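Local structure of benzoate transport porin BenP (Acinetobacter baumannii AB307-0294, 5DL8) at residues A[356-361]-A[384-389]; A[320-325]-A[341-346]; A[162-167]-A[205-210]. The protein probably forms a beta-barrel channel of the OprD porin family in the outer membrane, through which small substrates such as benzoate are thought to pass. All coordinates share one frame; numbering follows the deposited sequence. Where two conformers were deposited one is given.

Contact 1: residues A[356-361]-A[384-389]; sequences NHETES and IDYNVK. With CA (calcium ion), chain H.
A very short hydrogen bond, 2.5 Å from Tyr386 OH to Glu358 OE2, ties two neighbouring strands of the porin barrel together on one face of their sheet. The strands belong to an antiparallel beta hairpin, and the bond runs diagonally, since Glu358 is paired with Val388 and Tyr386 with Glu360. CG of Tyr386 is anti to its backbone N, which carries the hydroxyl obliquely across to the tip of the extended Glu358 chain. The carboxylate receives it on the anti lone pair of OE2, its plane 68° from the ring, while OE1 makes a salt bridge with Lys315. Lys315 would favour a charged carboxylate, whereas nearby Glu318 would tend to work against it. On the other face, water 1 bridges the strands, touching Thr359 OG1 at 2.6 Å and donating to Asp385 O. Water 2 links Ser361 OG to OD2 of Asp385, whose OD1 is held by a salt bridge to Arg383. At the hairpin's open end Lys389 N donates to His357 O, nearly along the C=O axis, and Lys389 CB sits over one face of the His357 imidazole. Here, with Gly391 and Asp393 completing the protein's share of the site, Val388 O binds the calcium ion at 2.8 Å.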
loop_
_atom_site.group_PDB
_atom_site.type_symbol
_atom_site.label_atom_id
_atom_site.label_comp_id
_atom_site.label_asym_id
_atom_site.label_seq_id
_atom_site.Cartn_x
_atom_site.Cartn_y
_atom_site.Cartn_z
ATOM N N ASN A 356 -5.154 0.339 27.516
ATOM C CA ASN A 356 -5.024 -0.827 26.676
ATOM C C ASN A 356 -3.608 -1.025 26.191
ATOM O O ASN A 356 -2.826 -0.124 26.183
ATOM C CB ASN A 356 -6.045 -0.700 25.512
ATOM C CG ASN A 356 -6.554 -2.008 25.007
ATOM O OD1 ASN A 356 -6.150 -3.042 25.451
ATOM N ND2 ASN A 356 -7.435 -1.956 24.030
ATOM N N HIS A 357 -3.321 -2.243 25.706
ATOM C CA HIS A 357 -2.082 -2.535 25.067
ATOM C C HIS A 357 -2.249 -3.654 24.099
ATOM O O HIS A 357 -3.157 -4.520 24.264
ATOM C CB HIS A 357 -0.962 -2.758 26.143
ATOM C CG HIS A 357 -1.137 -3.943 27.064
ATOM N ND1 HIS A 357 -0.831 -5.243 26.702
ATOM C CD2 HIS A 357 -1.502 -4.015 28.363
ATOM C CE1 HIS A 357 -1.052 -6.070 27.712
ATOM N NE2 HIS A 357 -1.434 -5.343 28.739
ATOM N N GLU A 358 -1.376 -3.714 23.080
ATOM C CA GLU A 358 -1.570 -4.772 22.056
ATOM C C GLU A 358 -0.251 -5.159 21.405
ATOM O O GLU A 358 0.710 -4.384 21.449
ATOM C CB GLU A 358 -2.585 -4.294 20.996
ATOM C CG GLU A 358 -2.038 -3.087 20.264
ATOM C CD GLU A 358 -3.010 -2.345 19.352
ATOM O OE1 GLU A 358 -2.553 -1.302 18.718
ATOM O OE2 GLU A 358 -4.202 -2.811 19.241
ATOM N N THR A 359 -0.197 -6.340 20.837
ATOM C CA THR A 359 0.982 -6.843 20.171
ATOM C C THR A 359 0.624 -7.420 18.846
ATOM O O THR A 359 -0.458 -8.009 18.691
ATOM C CB THR A 359 1.797 -7.930 20.997
ATOM O OG1 THR A 359 0.986 -9.085 21.259
ATOM C CG2 THR A 359 2.305 -7.398 22.278
ATOM N N GLU A 360 1.517 -7.319 17.876
ATOM C CA GLU A 360 1.314 -8.001 16.567
ATOM C C GLU A 360 2.643 -8.587 16.096
ATOM O O GLU A 360 3.641 -7.877 16.044
ATOM C CB GLU A 360 0.830 -7.045 15.505
ATOM C CG GLU A 360 0.423 -7.768 14.174
ATOM C CD GLU A 360 0.027 -6.842 13.017
ATOM O OE1 GLU A 360 -0.938 -6.036 13.177
ATOM O OE2 GLU A 360 0.683 -6.938 11.948
ATOM N N SER A 361 2.658 -9.877 15.808
ATOM C CA SER A 361 3.804 -10.555 15.203
ATOM C C SER A 361 3.443 -10.921 13.751
ATOM O O SER A 361 2.288 -11.132 13.432
ATOM C CB SER A 361 4.278 -11.747 16.090
ATOM O OG SER A 361 3.246 -12.689 16.201
ATOM N N ILE A 384 0.103 -13.901 10.755
ATOM C CA ILE A 384 -0.157 -12.794 11.671
ATOM C C ILE A 384 -0.773 -13.281 12.953
ATOM O O ILE A 384 -1.710 -14.130 12.949
ATOM C CB ILE A 384 -1.029 -11.767 10.970
ATOM C CG1 ILE A 384 -0.223 -11.129 9.798
ATOM C CG2 ILE A 384 -1.415 -10.587 11.910
ATOM C CD1 ILE A 384 -1.212 -10.762 8.749
ATOM N N ASP A 385 -0.189 -12.891 14.057
ATOM C CA ASP A 385 -0.800 -13.052 15.400
ATOM C C ASP A 385 -0.923 -11.666 16.087
ATOM O O ASP A 385 0.138 -11.009 16.422
ATOM C CB ASP A 385 0.015 -14.003 16.339
ATOM C CG ASP A 385 0.030 -15.448 15.820
ATOM O OD1 ASP A 385 -0.927 -16.192 16.227
ATOM O OD2 ASP A 385 0.965 -15.831 15.039
ATOM N N TYR A 386 -2.191 -11.323 16.409
ATOM C CA TYR A 386 -2.585 -10.104 17.089
ATOM C C TYR A 386 -3.153 -10.435 18.424
ATOM O O TYR A 386 -4.039 -11.246 18.550
ATOM C CB TYR A 386 -3.620 -9.357 16.235
ATOM C CG TYR A 386 -4.218 -8.105 16.911
ATOM C CD1 TYR A 386 -3.446 -6.924 17.065
ATOM C CD2 TYR A 386 -5.519 -8.113 17.452
ATOM C CE1 TYR A 386 -3.967 -5.791 17.679
ATOM C CE2 TYR A 386 -6.025 -6.975 18.089
ATOM C CZ TYR A 386 -5.240 -5.808 18.187
ATOM O OH TYR A 386 -5.729 -4.690 18.782
ATOM N N ASN A 387 -2.728 -9.716 19.438
ATOM C CA ASN A 387 -3.348 -9.796 20.767
ATOM C C ASN A 387 -3.493 -8.411 21.426
ATOM O O ASN A 387 -2.630 -7.582 21.351
ATOM C CB ASN A 387 -2.559 -10.718 21.721
ATOM C CG ASN A 387 -2.435 -12.187 21.207
ATOM O OD1 ASN A 387 -3.172 -13.097 21.636
ATOM N ND2 ASN A 387 -1.476 -12.420 20.365
ATOM N N VAL A 388 -4.521 -8.280 22.254
ATOM C CA VAL A 388 -4.926 -6.998 22.824
ATOM C C VAL A 388 -5.549 -7.256 24.163
ATOM O O VAL A 388 -6.309 -8.222 24.279
ATOM C CB VAL A 388 -5.848 -6.173 21.844
ATOM C CG1 VAL A 388 -7.165 -6.916 21.427
ATOM C CG2 VAL A 388 -6.170 -4.802 22.439
ATOM N N LYS A 389 -5.284 -6.415 25.179
ATOM C CA LYS A 389 -5.961 -6.642 26.459
ATOM C C LYS A 389 -7.533 -6.454 26.429
ATOM O O LYS A 389 -8.292 -7.306 26.945
ATOM C CB LYS A 389 -5.352 -5.748 27.504
ATOM C CG LYS A 389 -5.778 -6.052 28.929
ATOM C CD LYS A 389 -5.274 -4.952 29.901
ATOM C CE LYS A 389 -5.609 -5.361 31.347
ATOM N NZ LYS A 389 -5.078 -4.336 32.255
HETATM CA CA CA H . -8.466 -9.902 24.025
HETATM O O HOH W 1 0.557 -10.776 19.376
HETATM O O HOH W 2 3.079 -14.241 13.981
#

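Contact 2: residues A[320-325]-A[341-346]; sequences SYHVMY and KYVYGH
Tyr321 has more surface buried by the facing strand than any other residue here. Its CG stands beside the backbone N, anti to the carbonyl carbon (chi1 -52°), so the ring leans over the neighbouring strand and reaches diagonally past its pair mate Tyr344. At the tip, Tyr321 OH and His346 NE2 share a hydrogen bond of 2.9 Å, the hydroxyl lying near the plane of the imidazole at its edge. The two rings are oblique, their planes 43° apart. Tyr344 runs alongside in the same direction, its CD2 4.1 Å from Tyr321 CD1. Underneath, this is a regular antiparallel hairpin of the porin barrel: Tyr321 and Tyr344 exchange two backbone hydrogen bonds, as do Val323 and Tyr342.

Val343 works on the opposite face of the sheet. Its CG1 lies 3.6 Å from the centroid of the His322 ring, almost straight over the centre, while CG2 comes to 3.6 Å from His322 ND1. Ser320 OG is hydrogen-bonded to His322 NE2 at 3.0 Å, and Asn307 ND2 from a loop to ND1, so both ring nitrogens have partners. Lys341 CG packs on Met324 CG nearby. Either atom could donate in the Tyr321–His346 bond, so the protonation of His346 stays open; for His322, Asn307 ND2 as modelled is consistent with an accepting ND1 and probably a neutral ring with its hydrogen on NE2.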
loop_
_atom_site.group_PDB
_atom_site.type_symbol
_atom_site.label_atom_id
_atom_site.label_comp_id
_atom_site.label_asym_id
_atom_site.label_seq_id
_atom_site.Cartn_x
_atom_site.Cartn_y
_atom_site.Cartn_z
ATOM N N SER A 320 4.105 2.963 19.980
ATOM C CA SER A 320 4.559 1.590 19.554
ATOM C C SER A 320 6.096 1.394 19.312
ATOM O O SER A 320 6.810 2.300 18.787
ATOM C CB SER A 320 3.738 1.184 18.361
ATOM O OG SER A 320 3.840 2.166 17.341
ATOM N N TYR A 321 6.565 0.182 19.641
ATOM C CA TYR A 321 7.967 -0.245 19.597
ATOM C C TYR A 321 8.049 -1.412 18.661
ATOM O O TYR A 321 7.292 -2.404 18.837
ATOM C CB TYR A 321 8.511 -0.626 20.998
ATOM C CG TYR A 321 8.263 0.461 22.032
ATOM C CD1 TYR A 321 7.052 0.511 22.626
ATOM C CD2 TYR A 321 9.171 1.428 22.356
ATOM C CE1 TYR A 321 6.690 1.479 23.491
ATOM C CE2 TYR A 321 8.829 2.437 23.304
ATOM C CZ TYR A 321 7.558 2.403 23.871
ATOM O OH TYR A 321 6.950 3.275 24.764
ATOM N N HIS A 322 8.905 -1.253 17.626
ATOM C CA HIS A 322 8.913 -2.149 16.429
ATOM C C HIS A 322 10.286 -2.810 16.302
ATOM O O HIS A 322 11.351 -2.157 16.485
ATOM C CB HIS A 322 8.601 -1.365 15.098
ATOM C CG HIS A 322 7.297 -0.624 15.107
ATOM N ND1 HIS A 322 6.338 -0.798 14.141
ATOM C CD2 HIS A 322 6.835 0.350 15.913
ATOM C CE1 HIS A 322 5.333 0.013 14.370
ATOM N NE2 HIS A 322 5.596 0.679 15.469
ATOM N N VAL A 323 10.297 -4.102 16.045
ATOM C CA VAL A 323 11.542 -4.829 15.893
ATOM C C VAL A 323 11.406 -5.746 14.689
ATOM O O VAL A 323 10.321 -6.357 14.504
ATOM C CB VAL A 323 11.793 -5.747 17.087
ATOM C CG1 VAL A 323 13.160 -6.402 16.983
ATOM C CG2 VAL A 323 11.724 -4.990 18.372
ATOM N N MET A 324 12.510 -5.945 13.969
ATOM C CA MET A 324 12.509 -6.671 12.739
ATOM C C MET A 324 13.837 -7.490 12.601
ATOM O O MET A 324 14.925 -6.915 12.851
ATOM C CB MET A 324 12.407 -5.659 11.621
ATOM C CG MET A 324 11.055 -4.957 11.418
ATOM S SD MET A 324 11.185 -3.175 11.542
ATOM C CE MET A 324 9.507 -2.610 11.414
ATOM N N TYR A 325 13.743 -8.799 12.255
ATOM C CA TYR A 325 14.884 -9.592 11.856
ATOM C C TYR A 325 14.593 -10.347 10.570
ATOM O O TYR A 325 13.516 -10.924 10.442
ATOM C CB TYR A 325 15.390 -10.524 12.934
ATOM C CG TYR A 325 16.536 -11.440 12.383
ATOM C CD1 TYR A 325 17.780 -10.889 12.087
ATOM C CD2 TYR A 325 16.301 -12.829 12.031
ATOM C CE1 TYR A 325 18.808 -11.656 11.560
ATOM C CE2 TYR A 325 17.298 -13.627 11.483
ATOM C CZ TYR A 325 18.580 -13.056 11.273
ATOM O OH TYR A 325 19.644 -13.809 10.725
ATOM N N LYS A 341 8.714 -9.843 12.269
ATOM C CA LYS A 341 8.496 -8.469 12.851
ATOM C C LYS A 341 7.603 -8.627 14.095
ATOM O O LYS A 341 6.767 -9.509 14.068
ATOM C CB LYS A 341 7.725 -7.626 11.900
ATOM C CG LYS A 341 8.319 -7.637 10.545
ATOM C CD LYS A 341 7.526 -6.691 9.622
ATOM C CE LYS A 341 8.114 -6.623 8.216
ATOM N NZ LYS A 341 7.071 -5.913 7.402
ATOM N N TYR A 342 7.849 -7.859 15.151
ATOM C CA TYR A 342 7.099 -7.845 16.401
ATOM C C TYR A 342 6.858 -6.349 16.808
ATOM O O TYR A 342 7.797 -5.614 16.776
ATOM C CB TYR A 342 7.886 -8.504 17.539
ATOM C CG TYR A 342 7.086 -8.776 18.842
ATOM C CD1 TYR A 342 6.354 -9.983 18.946
ATOM C CD2 TYR A 342 7.089 -7.897 19.993
ATOM C CE1 TYR A 342 5.627 -10.317 20.087
ATOM C CE2 TYR A 342 6.369 -8.255 21.190
ATOM C CZ TYR A 342 5.635 -9.473 21.206
ATOM O OH TYR A 342 4.864 -10.024 22.262
ATOM N N VAL A 343 5.639 -5.955 17.136
ATOM C CA VAL A 343 5.267 -4.640 17.591
ATOM C C VAL A 343 4.469 -4.738 18.872
ATOM O O VAL A 343 3.561 -5.553 18.984
ATOM C CB VAL A 343 4.421 -3.925 16.529
ATOM C CG1 VAL A 343 4.156 -2.445 16.797
ATOM C CG2 VAL A 343 5.121 -3.967 15.228
ATOM N N TYR A 344 4.795 -3.873 19.843
ATOM C CA TYR A 344 4.013 -3.651 21.023
ATOM C C TYR A 344 3.564 -2.185 21.015
ATOM O O TYR A 344 4.346 -1.307 20.688
ATOM C CB TYR A 344 4.858 -3.961 22.250
ATOM C CG TYR A 344 4.258 -3.586 23.594
ATOM C CD1 TYR A 344 3.431 -4.463 24.243
ATOM C CD2 TYR A 344 4.571 -2.386 24.238
ATOM C CE1 TYR A 344 2.878 -4.166 25.488
ATOM C CE2 TYR A 344 4.044 -2.092 25.519
ATOM C CZ TYR A 344 3.162 -2.990 26.102
ATOM O OH TYR A 344 2.597 -2.809 27.333
ATOM N N GLY A 345 2.290 -1.957 21.346
ATOM C CA GLY A 345 1.676 -0.652 21.409
ATOM C C GLY A 345 0.934 -0.507 22.766
ATOM O O GLY A 345 0.347 -1.500 23.303
ATOM N N HIS A 346 0.999 0.697 23.352
ATOM C CA HIS A 346 0.350 1.005 24.656
ATOM C C HIS A 346 0.007 2.464 24.732
ATOM O O HIS A 346 0.214 3.186 23.712
ATOM C CB HIS A 346 1.261 0.579 25.839
ATOM C CG HIS A 346 2.472 1.443 26.005
ATOM N ND1 HIS A 346 2.895 1.903 27.221
ATOM C CD2 HIS A 346 3.337 1.944 25.105
ATOM C CE1 HIS A 346 3.980 2.623 27.063
ATOM N NE2 HIS A 346 4.254 2.680 25.786
#

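Contact 3: residues A[162-167]-A[205-210]; sequences SDQLYA and LRYQFT. With C8E ((hydroxyethyloxy)tri(ethyloxy)octane), chain F.
The Tyr207 ring has Gln164 CB over one face, 4.0 Å from the centroid and displaced toward the rim, while Phe209 CG lies at its edge in plane. Phe209 in turn receives Tyr207 CD1 over the centre of one face, so the tyrosine's edge is directed at the phenylalanine's face. CG of Tyr207 is anti to its backbone N (chi1 -166°), and the ring and the Gln164 side chain point the same way, side by side, with the amide plane turned 61° from the ring. Leu165 comes in roughly at right angles, its CB 4.0 Å from Tyr207 CD2.

These residues sit where strand 165-176 begins and strand 200-210 nears its end, antiparallel neighbours in the porin barrel. Tyr166 and Arg206 form a hydrogen-bonded pair: the bond from Tyr166 N to Arg206 O is 2.9 Å and almost perfectly straight at 178°, and Arg206 N returns one to Tyr166 O. Gln208 N adds a third rung to Gln164 O, in the carbonyl plane on a lone pair. The turn leading in is an ST motif, in which Ser162 OG accepts from Leu165 N. Further along, Ala167 CB presses on Leu205 CD2 at 3.5 Å, tighter than usual for two carbons.

On the face of Tyr166 and Arg206, the arginine chain runs extended from CG to NE; NE is salt-bridged to Asp204 and NH2 to Glu216, with a hydrogen bond between NH2 and Tyr304 OH. Phe209 and Thr210 both face Leu213, forming a classic beta bulge, and Thr210 OG1 shares a 3.2 Å hydrogen bond with detergent atom O21 of C8E.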
loop_
_atom_site.group_PDB
_atom_site.type_symbol
_atom_site.label_atom_id
_atom_site.label_comp_id
_atom_site.label_asym_id
_atom_site.label_seq_id
_atom_site.Cartn_x
_atom_site.Cartn_y
_atom_site.Cartn_z
ATOM N N SER A 162 14.621 18.741 -12.304
ATOM C CA SER A 162 16.119 18.819 -12.348
ATOM C C SER A 162 16.688 17.504 -11.909
ATOM O O SER A 162 15.913 16.612 -11.495
ATOM C CB SER A 162 16.677 19.977 -11.419
ATOM O OG SER A 162 16.505 19.675 -10.040
ATOM N N ASP A 163 18.015 17.367 -11.931
ATOM C CA ASP A 163 18.657 16.128 -11.459
ATOM C C ASP A 163 18.213 15.778 -10.041
ATOM O O ASP A 163 17.966 14.665 -9.797
ATOM C CB ASP A 163 20.208 16.196 -11.503
ATOM C CG ASP A 163 20.781 16.271 -12.944
ATOM O OD1 ASP A 163 20.313 15.512 -13.736
ATOM O OD2 ASP A 163 21.692 17.084 -13.296
ATOM N N GLN A 164 18.080 16.765 -9.146
ATOM C CA GLN A 164 17.682 16.569 -7.734
ATOM C C GLN A 164 16.133 16.663 -7.401
ATOM O O GLN A 164 15.672 16.026 -6.468
ATOM C CB GLN A 164 18.396 17.615 -6.845
ATOM C CG GLN A 164 19.925 17.477 -6.645
ATOM C CD GLN A 164 20.663 18.267 -7.641
ATOM O OE1 GLN A 164 20.301 19.388 -7.944
ATOM N NE2 GLN A 164 21.619 17.649 -8.259
ATOM N N LEU A 165 15.385 17.473 -8.133
ATOM C CA LEU A 165 14.004 17.708 -7.802
ATOM C C LEU A 165 12.973 16.953 -8.731
ATOM O O LEU A 165 12.916 17.190 -9.921
ATOM C CB LEU A 165 13.727 19.234 -7.761
ATOM C CG LEU A 165 12.294 19.704 -7.413
ATOM C CD1 LEU A 165 11.813 19.068 -6.111
ATOM C CD2 LEU A 165 12.192 21.269 -7.359
ATOM N N TYR A 166 12.181 16.065 -8.146
ATOM C CA TYR A 166 11.057 15.418 -8.809
ATOM C C TYR A 166 9.770 16.022 -8.201
ATOM O O TYR A 166 9.627 16.129 -6.952
ATOM C CB TYR A 166 11.093 13.881 -8.584
ATOM C CG TYR A 166 9.829 13.169 -9.035
ATOM C CD1 TYR A 166 8.674 13.090 -8.177
ATOM C CD2 TYR A 166 9.740 12.601 -10.321
ATOM C CE1 TYR A 166 7.489 12.476 -8.616
ATOM C CE2 TYR A 166 8.549 11.941 -10.732
ATOM C CZ TYR A 166 7.457 11.903 -9.884
ATOM O OH TYR A 166 6.312 11.307 -10.292
ATOM N N ALA A 167 8.796 16.349 -9.048
ATOM C CA ALA A 167 7.452 16.853 -8.559
ATOM C C ALA A 167 6.333 16.081 -9.209
ATOM O O ALA A 167 6.470 15.674 -10.322
ATOM C CB ALA A 167 7.285 18.325 -8.893
ATOM N N LEU A 205 6.646 16.128 -3.691
ATOM C CA LEU A 205 7.971 16.639 -4.064
ATOM C C LEU A 205 9.055 15.750 -3.454
ATOM O O LEU A 205 8.924 15.346 -2.212
ATOM C CB LEU A 205 8.136 18.055 -3.507
ATOM C CG LEU A 205 7.173 19.109 -4.006
ATOM C CD1 LEU A 205 7.502 20.496 -3.433
ATOM C CD2 LEU A 205 7.211 19.238 -5.536
ATOM N N ARG A 206 9.997 15.320 -4.307
ATOM C CA ARG A 206 11.098 14.367 -3.925
ATOM C C ARG A 206 12.442 14.976 -4.267
ATOM O O ARG A 206 12.660 15.345 -5.389
ATOM C CB ARG A 206 10.951 12.984 -4.590
ATOM C CG ARG A 206 9.942 12.043 -3.934
ATOM C CD ARG A 206 9.583 10.749 -4.741
ATOM N NE ARG A 206 8.299 10.227 -4.165
ATOM C CZ ARG A 206 7.859 8.943 -4.107
ATOM N NH1 ARG A 206 8.575 7.966 -4.675
ATOM N NH2 ARG A 206 6.699 8.646 -3.467
ATOM N N TYR A 207 13.268 15.230 -3.252
ATOM C CA TYR A 207 14.524 15.978 -3.407
ATOM C C TYR A 207 15.645 15.102 -2.907
ATOM O O TYR A 207 15.527 14.475 -1.836
ATOM C CB TYR A 207 14.495 17.376 -2.703
ATOM C CG TYR A 207 15.634 18.329 -3.123
ATOM C CD1 TYR A 207 16.853 18.330 -2.491
ATOM C CD2 TYR A 207 15.483 19.216 -4.200
ATOM C CE1 TYR A 207 17.883 19.163 -2.933
ATOM C CE2 TYR A 207 16.507 20.023 -4.653
ATOM C CZ TYR A 207 17.694 20.031 -3.995
ATOM O OH TYR A 207 18.715 20.916 -4.420
ATOM N N GLN A 208 16.632 14.969 -3.768
ATOM C CA GLN A 208 17.881 14.246 -3.476
ATOM C C GLN A 208 18.923 15.285 -2.981
ATOM O O GLN A 208 19.442 16.093 -3.710
ATOM C CB GLN A 208 18.400 13.473 -4.722
ATOM C CG GLN A 208 19.578 12.534 -4.464
ATOM C CD GLN A 208 19.138 11.273 -3.711
ATOM O OE1 GLN A 208 18.057 10.737 -3.949
ATOM N NE2 GLN A 208 19.993 10.784 -2.824
ATOM N N PHE A 209 19.161 15.281 -1.695
ATOM C CA PHE A 209 19.915 16.338 -1.071
ATOM C C PHE A 209 21.370 16.083 -1.358
ATOM O O PHE A 209 22.103 17.019 -1.739
ATOM C CB PHE A 209 19.623 16.374 0.443
ATOM C CG PHE A 209 18.344 17.107 0.777
ATOM C CD1 PHE A 209 18.309 18.547 0.780
ATOM C CD2 PHE A 209 17.204 16.419 1.073
ATOM C CE1 PHE A 209 17.136 19.222 1.104
ATOM C CE2 PHE A 209 16.026 17.067 1.409
ATOM C CZ PHE A 209 15.974 18.456 1.414
ATOM N N THR A 210 21.778 14.835 -1.193
ATOM C CA THR A 210 23.156 14.346 -1.400
ATOM C C THR A 210 23.028 12.878 -1.844
ATOM O O THR A 210 21.853 12.330 -1.832
ATOM C CB THR A 210 24.031 14.426 -0.097
ATOM O OG1 THR A 210 23.536 13.491 0.912
ATOM C CG2 THR A 210 24.192 15.916 0.494
HETATM C C1 C8E F . 16.687 10.489 17.041
HETATM C C2 C8E F . 15.463 11.413 16.920
HETATM C C3 C8E F . 15.760 12.599 15.986
HETATM C C4 C8E F . 14.606 13.439 15.420
HETATM C C5 C8E F . 15.149 14.582 14.505
HETATM C C6 C8E F . 14.693 14.573 13.028
HETATM C C7 C8E F . 15.753 14.797 11.925
HETATM C C8 C8E F . 16.331 13.489 11.335
HETATM O O9 C8E F . 16.919 13.673 10.018
HETATM C C10 C8E F . 17.870 12.687 9.519
HETATM C C11 C8E F . 18.815 13.265 8.427
HETATM O O12 C8E F . 20.190 12.792 8.516
HETATM C C13 C8E F . 21.063 13.232 7.458
HETATM C C14 C8E F . 22.483 13.610 7.922
HETATM O O15 C8E F . 23.232 14.320 6.884
HETATM C C16 C8E F . 24.212 13.546 6.182
HETATM C C17 C8E F . 24.264 13.986 4.735
HETATM O O18 C8E F . 24.919 13.000 3.917
HETATM C C19 C8E F . 26.192 12.371 4.282
HETATM C C20 C8E F . 27.046 12.102 3.012
HETATM O O21 C8E F . 26.504 12.549 1.701
#

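Contacts 1 and 2 are consecutive hairpins in the barrel wall, their centres about 10 Å apart. Strand 336-349 of contact 2 and strand 355-368 of contact 1 are neighbours in the sheet, and Glu358 N and Glu360 N probably donate to Gly345 O and Val343 O. Both contacts are partly buried, with loop residues such as Phe313 touching a face of each. Contact 3 is a surface contact elsewhere in the barrel that shares no strand with either, its centre about 39 Å from that of contact 1 and 32 Å from that of contact 2. Its cross-strand side-chain meetings are apolar or CH-pi, and detergent lies at one end. Contact 1 adds a carboxylate, waters and calcium; contact 2 relies on histidines and tyrosines.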